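Long-range contacts in ABC transporter, substrate binding protein (Mannopine) (Agrobacterium fabrum, PDB 5L9S), which probably captures a small solute, possibly mannopine, in the periplasm and delivers it to an ABC transporter: residues Glu79-Cys85 with Cys99-Ala104; Asp60-Glu66 with Gly235-Val241. All coordinates share one frame; numbering follows the deposited sequence.

Contact 1 (Glu79-Cys85 with Cys99-Ala104); sequences EDLSDFC and CTRGGA
L81 docks its backbone on the tip of a β-hairpin, where R101 and G102 form the turn between strands 99-100 and 103-116 of this periplasmic binding protein fold. The hairpin closes itself by paired backbone bonds between T100 and G103. One backbone hydrogen bond joins the two segments: L81 N donates to R101 O at 3.0 Å, with an almost straight N-H...O angle of 175°.

Polar side chains organise the start of the short, weakly bonded helix 82-85. D80 OD1 accepts from both S82 OG, at 2.7 Å on its syn side, and S82 N, which comes from above the carboxylate plane as a capping bond. With CG of D80 anti to the backbone N (chi1 -169°), the same oxygen also reaches the aliphatic part of R101, 3.2 Å from its CG. The R101 chain runs fully extended past the carboxylate, and D80 OD2 stays 4.1 Å from R101 NE, well out of the guanidinium plane. Any attraction is probably one of charge alone, since no N-H of R101 is aimed at the oxygen, while R101 makes a cation-pi contact with F75.

On the buried side L81 lays CB against the carbonyl oxygen T100 O and rests CD2 on G103 CA, 4.1 Å away. F84 offers its ring obliquely to the C99 sulfur, and helix 247-258 packs on the same ring through L251 and I254.

C85 and C99 are known to form a disulfide in this protein. In this model, however, C85 SG and C99 SG stand 2.9 Å apart, too long for a covalent S-S bond, so the state of the disulfide here is doubtful. On the hairpin side, C85 SG also lies 3.4 Å from T100 O.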
ATOM      1  N   GLU A  79      11.216 -16.408  -6.434  1.00 70.29           N
ATOM      2  CA  GLU A  79      11.921 -16.365  -7.705  1.00 74.52           C
ATOM      3  C   GLU A  79      12.136 -14.923  -8.134  1.00 80.85           C
ATOM      4  O   GLU A  79      11.303 -14.068  -7.835  1.00 78.18           O
ATOM      5  CB  GLU A  79      11.134 -17.117  -8.776  1.00 77.23           C
ATOM      6  CG  GLU A  79      11.966 -18.178  -9.468  1.00 93.95           C
ATOM      7  CD  GLU A  79      11.230 -18.868 -10.591  1.00118.11           C
ATOM      8  OE1 GLU A  79      11.387 -18.429 -11.754  1.00108.51           O
ATOM      9  OE2 GLU A  79      10.454 -19.809 -10.303  1.00111.52           O
ATOM     10  N   ASP A  80      13.247 -14.655  -8.834  1.00 81.62           N
ATOM     11  CA  ASP A  80      13.574 -13.333  -9.363  1.00 81.20           C
ATOM     12  C   ASP A  80      12.750 -13.153 -10.647  1.00 86.97           C
ATOM     13  O   ASP A  80      12.963 -13.863 -11.635  1.00 89.70           O
ATOM     14  CB  ASP A  80      15.084 -13.242  -9.648  1.00 86.03           C
ATOM     15  CG  ASP A  80      15.624 -11.859  -9.948  1.00 92.41           C
ATOM     16  OD1 ASP A  80      14.816 -10.947 -10.193  1.00 87.15           O
ATOM     17  OD2 ASP A  80      16.870 -11.705 -10.002  1.00104.31           O
ATOM     18  N   LEU A  81      11.768 -12.247 -10.601  1.00 81.83           N
ATOM     19  CA  LEU A  81      10.865 -11.994 -11.718  1.00 82.30           C
ATOM     20  C   LEU A  81      11.434 -11.083 -12.805  1.00 86.69           C
ATOM     21  O   LEU A  81      10.842 -11.012 -13.882  1.00 86.87           O
ATOM     22  CB  LEU A  81       9.528 -11.448 -11.202  1.00 79.56           C
ATOM     23  CG  LEU A  81       8.437 -12.471 -10.925  1.00 85.24           C
ATOM     24  CD1 LEU A  81       8.575 -13.060  -9.514  1.00 85.75           C
ATOM     25  CD2 LEU A  81       7.069 -11.829 -11.068  1.00 85.06           C
ATOM     26  N   SER A  82      12.564 -10.389 -12.527  1.00 83.73           N
ATOM     27  CA  SER A  82      13.285  -9.450 -13.410  1.00 84.67           C
ATOM     28  C   SER A  82      13.276  -9.825 -14.911  1.00 89.77           C
ATOM     29  O   SER A  82      12.958  -8.975 -15.738  1.00 88.84           O
ATOM     30  CB  SER A  82      14.717  -9.251 -12.920  1.00 88.76           C
ATOM     31  OG  SER A  82      14.717  -8.636 -11.642  1.00 90.54           O
ATOM     32  N   ASP A  83      13.565 -11.090 -15.252  1.00 88.44           N
ATOM     33  CA  ASP A  83      13.525 -11.556 -16.643  1.00 91.94           C
ATOM     34  C   ASP A  83      12.099 -11.483 -17.233  1.00 93.22           C
ATOM     35  O   ASP A  83      11.917 -10.873 -18.288  1.00 93.93           O
ATOM     36  CB  ASP A  83      14.189 -12.946 -16.842  1.00 98.28           C
ATOM     37  CG  ASP A  83      13.769 -14.125 -15.962  1.00110.24           C
ATOM     38  OD1 ASP A  83      12.887 -13.935 -15.079  1.00106.37           O
ATOM     39  OD2 ASP A  83      14.348 -15.228 -16.133  1.00119.18           O
ATOM     40  N   PHE A  84      11.101 -12.055 -16.520  1.00 87.01           N
ATOM     41  CA  PHE A  84       9.673 -12.060 -16.879  1.00 85.60           C
ATOM     42  C   PHE A  84       9.098 -10.635 -17.036  1.00 87.93           C
ATOM     43  O   PHE A  84       8.259 -10.391 -17.904  1.00 86.47           O
ATOM     44  CB  PHE A  84       8.878 -12.851 -15.813  1.00 85.42           C
ATOM     45  CG  PHE A  84       7.385 -12.607 -15.767  1.00 84.44           C
ATOM     46  CD1 PHE A  84       6.516 -13.357 -16.550  1.00 89.21           C
ATOM     47  CD2 PHE A  84       6.847 -11.633 -14.930  1.00 82.76           C
ATOM     48  CE1 PHE A  84       5.136 -13.129 -16.509  1.00 87.87           C
ATOM     49  CE2 PHE A  84       5.471 -11.395 -14.903  1.00 83.36           C
ATOM     50  CZ  PHE A  84       4.624 -12.148 -15.690  1.00 83.03           C
ATOM     51  N   CYS A  85       9.545  -9.727 -16.162  1.00 85.05           N
ATOM     52  CA  CYS A  85       9.174  -8.324 -16.040  1.00 84.25           C
ATOM     53  C   CYS A  85       9.407  -7.476 -17.283  1.00 89.90           C
ATOM     54  O   CYS A  85       8.707  -6.476 -17.476  1.00 88.35           O
ATOM     55  CB  CYS A  85       9.894  -7.724 -14.839  1.00 84.31           C
ATOM     56  SG  CYS A  85       9.364  -8.408 -13.248  1.00 86.37           S
ATOM     57  N   CYS A  99       6.429  -4.168 -11.883  1.00 59.30           N
ATOM     58  CA  CYS A  99       7.004  -5.505 -12.013  1.00 61.66           C
ATOM     59  C   CYS A  99       8.481  -5.447 -11.621  1.00 66.68           C
ATOM     60  O   CYS A  99       9.317  -4.941 -12.382  1.00 70.63           O
ATOM     61  CB  CYS A  99       6.804  -6.055 -13.429  1.00 64.83           C
ATOM     62  SG  CYS A  99       6.529  -7.851 -13.509  1.00 70.62           S
ATOM     63  N   THR A 100       8.789  -5.941 -10.414  1.00 58.69           N
ATOM     64  CA  THR A 100      10.150  -5.955  -9.888  1.00 58.22           C
ATOM     65  C   THR A 100      10.645  -7.375  -9.608  1.00 64.05           C
ATOM     66  O   THR A 100       9.941  -8.352  -9.883  1.00 65.49           O
ATOM     67  CB  THR A 100      10.226  -5.093  -8.641  1.00 56.37           C
ATOM     68  OG1 THR A 100       9.498  -5.735  -7.596  1.00 57.50           O
ATOM     69  CG2 THR A 100       9.747  -3.660  -8.878  1.00 46.14           C
ATOM     70  N   ARG A 101      11.856  -7.483  -9.041  1.00 60.00           N
ATOM     71  CA  ARG A 101      12.501  -8.734  -8.658  1.00 61.26           C
ATOM     72  C   ARG A 101      11.601  -9.588  -7.748  1.00 64.62           C
ATOM     73  O   ARG A 101      11.450 -10.786  -7.969  1.00 65.78           O
ATOM     74  CB  ARG A 101      13.820  -8.399  -7.941  1.00 62.44           C
ATOM     75  CG  ARG A 101      14.542  -9.593  -7.296  1.00 79.41           C
ATOM     76  CD  ARG A 101      15.816  -9.147  -6.624  1.00 85.08           C
ATOM     77  NE  ARG A 101      16.628 -10.255  -6.130  1.00 92.60           N
ATOM     78  CZ  ARG A 101      17.759 -10.086  -5.446  1.00106.82           C
ATOM     79  NH1 ARG A 101      18.191  -8.862  -5.151  1.00 97.35           N
ATOM     80  NH2 ARG A 101      18.453 -11.138  -5.027  1.00 86.83           N
ATOM     81  N   GLY A 102      11.014  -8.947  -6.747  1.00 59.86           N
ATOM     82  CA  GLY A 102      10.177  -9.595  -5.750  1.00 58.38           C
ATOM     83  C   GLY A 102       8.749  -9.901  -6.132  1.00 60.98           C
ATOM     84  O   GLY A 102       8.078 -10.653  -5.418  1.00 61.62           O
ATOM     85  N   GLY A 103       8.272  -9.310  -7.225  1.00 54.80           N
ATOM     86  CA  GLY A 103       6.911  -9.561  -7.677  1.00 52.40           C
ATOM     87  C   GLY A 103       6.238  -8.460  -8.463  1.00 52.51           C
ATOM     88  O   GLY A 103       6.815  -7.385  -8.658  1.00 49.30           O
ATOM     89  N   ALA A 104       4.994  -8.741  -8.926  1.00 47.94           N
ATOM     90  CA  ALA A 104       4.182  -7.830  -9.717  1.00 45.37           C
ATOM     91  C   ALA A 104       3.269  -7.058  -8.800  1.00 47.81           C
ATOM     92  O   ALA A 104       2.785  -7.634  -7.839  1.00 48.00           O
ATOM     93  CB  ALA A 104       3.362  -8.612 -10.728  1.00 46.73           C
TER

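Contact 2 (Asp60-Glu66 with Gly235-Val241); sequences DLYLDGE and GDRIALV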
ATOM      1  N   ASP A  60       2.280 -21.821  -5.366  1.00 63.32           N
ATOM      2  CA  ASP A  60       2.893 -21.245  -6.555  1.00 62.24           C
ATOM      3  C   ASP A  60       3.094 -19.738  -6.376  1.00 61.58           C
ATOM      4  O   ASP A  60       4.130 -19.189  -6.767  1.00 60.87           O
ATOM      5  CB  ASP A  60       1.995 -21.484  -7.782  1.00 65.08           C
ATOM      6  CG  ASP A  60       1.811 -22.936  -8.151  1.00 84.59           C
ATOM      7  OD1 ASP A  60       2.777 -23.549  -8.615  1.00 88.98           O
ATOM      8  OD2 ASP A  60       0.682 -23.438  -8.033  1.00 91.54           O
ATOM      9  N   LEU A  61       2.059 -19.061  -5.837  1.00 54.37           N
ATOM     10  CA  LEU A  61       2.029 -17.611  -5.643  1.00 50.20           C
ATOM     11  C   LEU A  61       1.498 -17.246  -4.281  1.00 52.89           C
ATOM     12  O   LEU A  61       0.715 -17.992  -3.707  1.00 53.82           O
ATOM     13  CB  LEU A  61       1.132 -16.940  -6.706  1.00 48.12           C
ATOM     14  CG  LEU A  61       1.489 -17.076  -8.180  1.00 52.45           C
ATOM     15  CD1 LEU A  61       0.309 -16.713  -9.046  1.00 51.33           C
ATOM     16  CD2 LEU A  61       2.691 -16.235  -8.549  1.00 51.90           C
ATOM     17  N   TYR A  62       1.904 -16.083  -3.780  1.00 49.56           N
ATOM     18  CA  TYR A  62       1.395 -15.483  -2.546  1.00 48.78           C
ATOM     19  C   TYR A  62       1.469 -13.960  -2.609  1.00 53.25           C
ATOM     20  O   TYR A  62       2.293 -13.414  -3.353  1.00 54.17           O
ATOM     21  CB  TYR A  62       2.030 -16.064  -1.265  1.00 50.68           C
ATOM     22  CG  TYR A  62       3.435 -15.602  -0.944  1.00 52.47           C
ATOM     23  CD1 TYR A  62       4.539 -16.180  -1.562  1.00 56.53           C
ATOM     24  CD2 TYR A  62       3.666 -14.618   0.016  1.00 50.96           C
ATOM     25  CE1 TYR A  62       5.844 -15.778  -1.249  1.00 57.74           C
ATOM     26  CE2 TYR A  62       4.962 -14.197   0.325  1.00 51.48           C
ATOM     27  CZ  TYR A  62       6.049 -14.793  -0.298  1.00 61.51           C
ATOM     28  OH  TYR A  62       7.331 -14.391  -0.009  1.00 64.27           O
ATOM     29  N   LEU A  63       0.578 -13.279  -1.886  1.00 48.76           N
ATOM     30  CA  LEU A  63       0.608 -11.821  -1.833  1.00 47.20           C
ATOM     31  C   LEU A  63       1.338 -11.366  -0.576  1.00 51.26           C
ATOM     32  O   LEU A  63       1.216 -11.991   0.473  1.00 51.35           O
ATOM     33  CB  LEU A  63      -0.813 -11.210  -1.851  1.00 45.99           C
ATOM     34  CG  LEU A  63      -1.736 -11.575  -3.019  1.00 52.55           C
ATOM     35  CD1 LEU A  63      -3.132 -11.052  -2.771  1.00 52.56           C
ATOM     36  CD2 LEU A  63      -1.217 -11.032  -4.349  1.00 55.30           C
ATOM     37  N   ASP A  64       2.068 -10.260  -0.666  1.00 48.99           N
ATOM     38  CA  ASP A  64       2.747  -9.629   0.473  1.00 49.03           C
ATOM     39  C   ASP A  64       3.005  -8.166   0.168  1.00 52.58           C
ATOM     40  O   ASP A  64       3.077  -7.802  -1.000  1.00 52.55           O
ATOM     41  CB  ASP A  64       4.071 -10.346   0.832  1.00 52.47           C
ATOM     42  CG  ASP A  64       4.433 -10.305   2.317  1.00 57.69           C
ATOM     43  OD1 ASP A  64       3.864  -9.453   3.054  1.00 54.76           O
ATOM     44  OD2 ASP A  64       5.280 -11.123   2.742  1.00 63.07           O
ATOM     45  N   GLY A  65       3.175  -7.352   1.207  1.00 48.61           N
ATOM     46  CA  GLY A  65       3.472  -5.933   1.072  1.00 47.31           C
ATOM     47  C   GLY A  65       4.712  -5.693   0.243  1.00 51.50           C
ATOM     48  O   GLY A  65       5.640  -6.505   0.275  1.00 53.78           O
ATOM     49  N   GLU A  66       4.738  -4.585  -0.506  1.00 46.71           N
ATOM     50  CA  GLU A  66       5.842  -4.261  -1.413  1.00 47.09           C
ATOM     51  C   GLU A  66       7.190  -4.022  -0.714  1.00 49.39           C
ATOM     52  O   GLU A  66       8.241  -4.316  -1.286  1.00 49.59           O
ATOM     53  CB  GLU A  66       5.479  -3.103  -2.358  1.00 47.76           C
ATOM     54  CG  GLU A  66       5.343  -1.703  -1.768  1.00 53.87           C
ATOM     55  CD  GLU A  66       5.157  -0.645  -2.842  1.00 61.85           C
ATOM     56  OE1 GLU A  66       6.083  -0.459  -3.663  1.00 58.16           O
ATOM     57  OE2 GLU A  66       4.063  -0.046  -2.900  1.00 60.97           O
ATOM     58  N   GLY A 235       1.636  -0.626  -1.724  1.00 40.38           N
ATOM     59  CA  GLY A 235       0.794  -1.773  -2.017  1.00 40.59           C
ATOM     60  C   GLY A 235       1.381  -3.147  -1.792  1.00 44.74           C
ATOM     61  O   GLY A 235       2.371  -3.328  -1.071  1.00 45.59           O
ATOM     62  N   ASP A 236       0.695  -4.128  -2.385  1.00 39.75           N
ATOM     63  CA  ASP A 236       1.000  -5.549  -2.330  1.00 39.94           C
ATOM     64  C   ASP A 236       1.555  -6.021  -3.641  1.00 40.86           C
ATOM     65  O   ASP A 236       1.134  -5.549  -4.700  1.00 41.50           O
ATOM     66  CB  ASP A 236      -0.272  -6.370  -1.988  1.00 41.48           C
ATOM     67  CG  ASP A 236      -0.770  -6.279  -0.546  1.00 57.67           C
ATOM     68  OD1 ASP A 236      -0.204  -5.474   0.241  1.00 57.31           O
ATOM     69  OD2 ASP A 236      -1.722  -7.012  -0.202  1.00 67.56           O
ATOM     70  N   ARG A 237       2.444  -6.991  -3.573  1.00 36.14           N
ATOM     71  CA  ARG A 237       3.042  -7.630  -4.733  1.00 38.15           C
ATOM     72  C   ARG A 237       2.618  -9.103  -4.824  1.00 43.49           C
ATOM     73  O   ARG A 237       2.378  -9.727  -3.794  1.00 42.63           O
ATOM     74  CB  ARG A 237       4.580  -7.499  -4.706  1.00 38.97           C
ATOM     75  CG  ARG A 237       5.054  -6.058  -4.522  1.00 49.99           C
ATOM     76  CD  ARG A 237       6.450  -5.784  -5.031  1.00 51.41           C
ATOM     77  NE  ARG A 237       6.401  -5.680  -6.476  1.00 54.54           N
ATOM     78  CZ  ARG A 237       6.545  -4.558  -7.170  1.00 61.89           C
ATOM     79  NH1 ARG A 237       6.864  -3.424  -6.558  1.00 32.47           N
ATOM     80  NH2 ARG A 237       6.418  -4.572  -8.485  1.00 55.79           N
ATOM     81  N   ILE A 238       2.494  -9.646  -6.064  1.00 43.25           N
ATOM     82  CA  ILE A 238       2.191 -11.063  -6.335  1.00 44.40           C
ATOM     83  C   ILE A 238       3.568 -11.679  -6.498  1.00 49.83           C
ATOM     84  O   ILE A 238       4.275 -11.321  -7.435  1.00 50.50           O
ATOM     85  CB  ILE A 238       1.325 -11.311  -7.617  1.00 47.84           C
ATOM     86  CG1 ILE A 238       0.169 -10.275  -7.774  1.00 45.92           C
ATOM     87  CG2 ILE A 238       0.815 -12.783  -7.675  1.00 48.24           C
ATOM     88  CD1 ILE A 238      -0.233  -9.974  -9.242  1.00 47.76           C
ATOM     89  N   ALA A 239       3.979 -12.546  -5.567  1.00 48.37           N
ATOM     90  CA  ALA A 239       5.301 -13.183  -5.631  1.00 50.71           C
ATOM     91  C   ALA A 239       5.199 -14.658  -6.031  1.00 58.62           C
ATOM     92  O   ALA A 239       4.234 -15.336  -5.679  1.00 57.29           O
ATOM     93  CB  ALA A 239       6.009 -13.045  -4.298  1.00 51.09           C
ATOM     94  N   LEU A 240       6.195 -15.132  -6.793  1.00 60.80           N
ATOM     95  CA  LEU A 240       6.312 -16.513  -7.278  1.00 63.71           C
ATOM     96  C   LEU A 240       7.245 -17.285  -6.346  1.00 67.84           C
ATOM     97  O   LEU A 240       8.403 -16.903  -6.191  1.00 67.84           O
ATOM     98  CB  LEU A 240       6.827 -16.533  -8.741  1.00 65.81           C
ATOM     99  CG  LEU A 240       7.128 -17.902  -9.400  1.00 74.39           C
ATOM    100  CD1 LEU A 240       5.861 -18.725  -9.618  1.00 74.03           C
ATOM    101  CD2 LEU A 240       7.820 -17.703 -10.730  1.00 79.32           C
ATOM    102  N   VAL A 241       6.692 -18.312  -5.660  1.00 64.89           N
ATOM    103  CA  VAL A 241       7.378 -19.182  -4.696  1.00 66.65           C
ATOM    104  C   VAL A 241       8.508 -19.944  -5.367  1.00 75.16           C
ATOM    105  O   VAL A 241       8.315 -20.524  -6.444  1.00 76.36           O
ATOM    106  CB  VAL A 241       6.396 -20.123  -3.951  1.00 70.31           C
ATOM    107  CG1 VAL A 241       7.133 -21.181  -3.126  1.00 72.72           C
ATOM    108  CG2 VAL A 241       5.438 -19.327  -3.072  1.00 66.64           C
TER
HETATM  109  O   HOH W   1       9.056  -3.589  -4.020  1.00 52.06           O
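Y62 and A239 form a hydrogen-bonded pair between antiparallel strands 61-65 and 235-240, part of the central sheet of the binding-protein fold, and D64 with R237 repeats the pattern. The paired part is tightly packed. Each pair exchanges two backbone bonds, the R237 N to D64 O bond being 2.8 Å, and V241 N to D60 O adds a further bond at one end.

On one face, L63 and I238 run alongside one another in the same direction, L63 CD2 3.8 Å from I238 CG1. L61 crosses I238 at a slant, and helix 247-258 covers L61. On the other, the A239 methyl sits over the Y62 ring near its rim, its CB 4.1 Å from Y62 CE1. V241 CG2 meets the ring edge, 3.6 Å from Y62 CD1, and helix 41-53 closes over this face through V48.

The looser spot is the partly exposed pair G65 and D236: G65 adds no side chain, and D236 turns to the hydroxyl of Y14. Nearby, a water receives only a weak bond from R237 NH1 while donating to E66 O; the guanidinium also bonds D97 O and G103 O.

Beyond, E66 N to G235 O (2.7 Å) ties the strands again. At chi1 70° the CG of E66 is tucked between its own N and C, and the extended chain carries the carboxylate to G235; OE1 pairs with K105, and E66 OE2 accepts from G235 N at 2.8 Å through its anti lone pair.

In the fold
From the N terminus, strand 4-9 pairs with strand 61-65, whose other edge waits for 235-240. Contact 2 closes that long loop, with 168 residues intervening. Contact 1 is nested wholly inside it: the chain leaves strand 61-65, passes helix 72-77, reaches 79-85, and after a loop of 13 residues returns as the hairpin 99-104. Strand 103-116 then lies antiparallel to strand 224-240, so the two contacts share one sheet. They meet directly, A104 O lying 2.7 Å from I238 N in a probable hydrogen bond. Helix 247-258, which follows contact 2 in the chain, packs against both contacts.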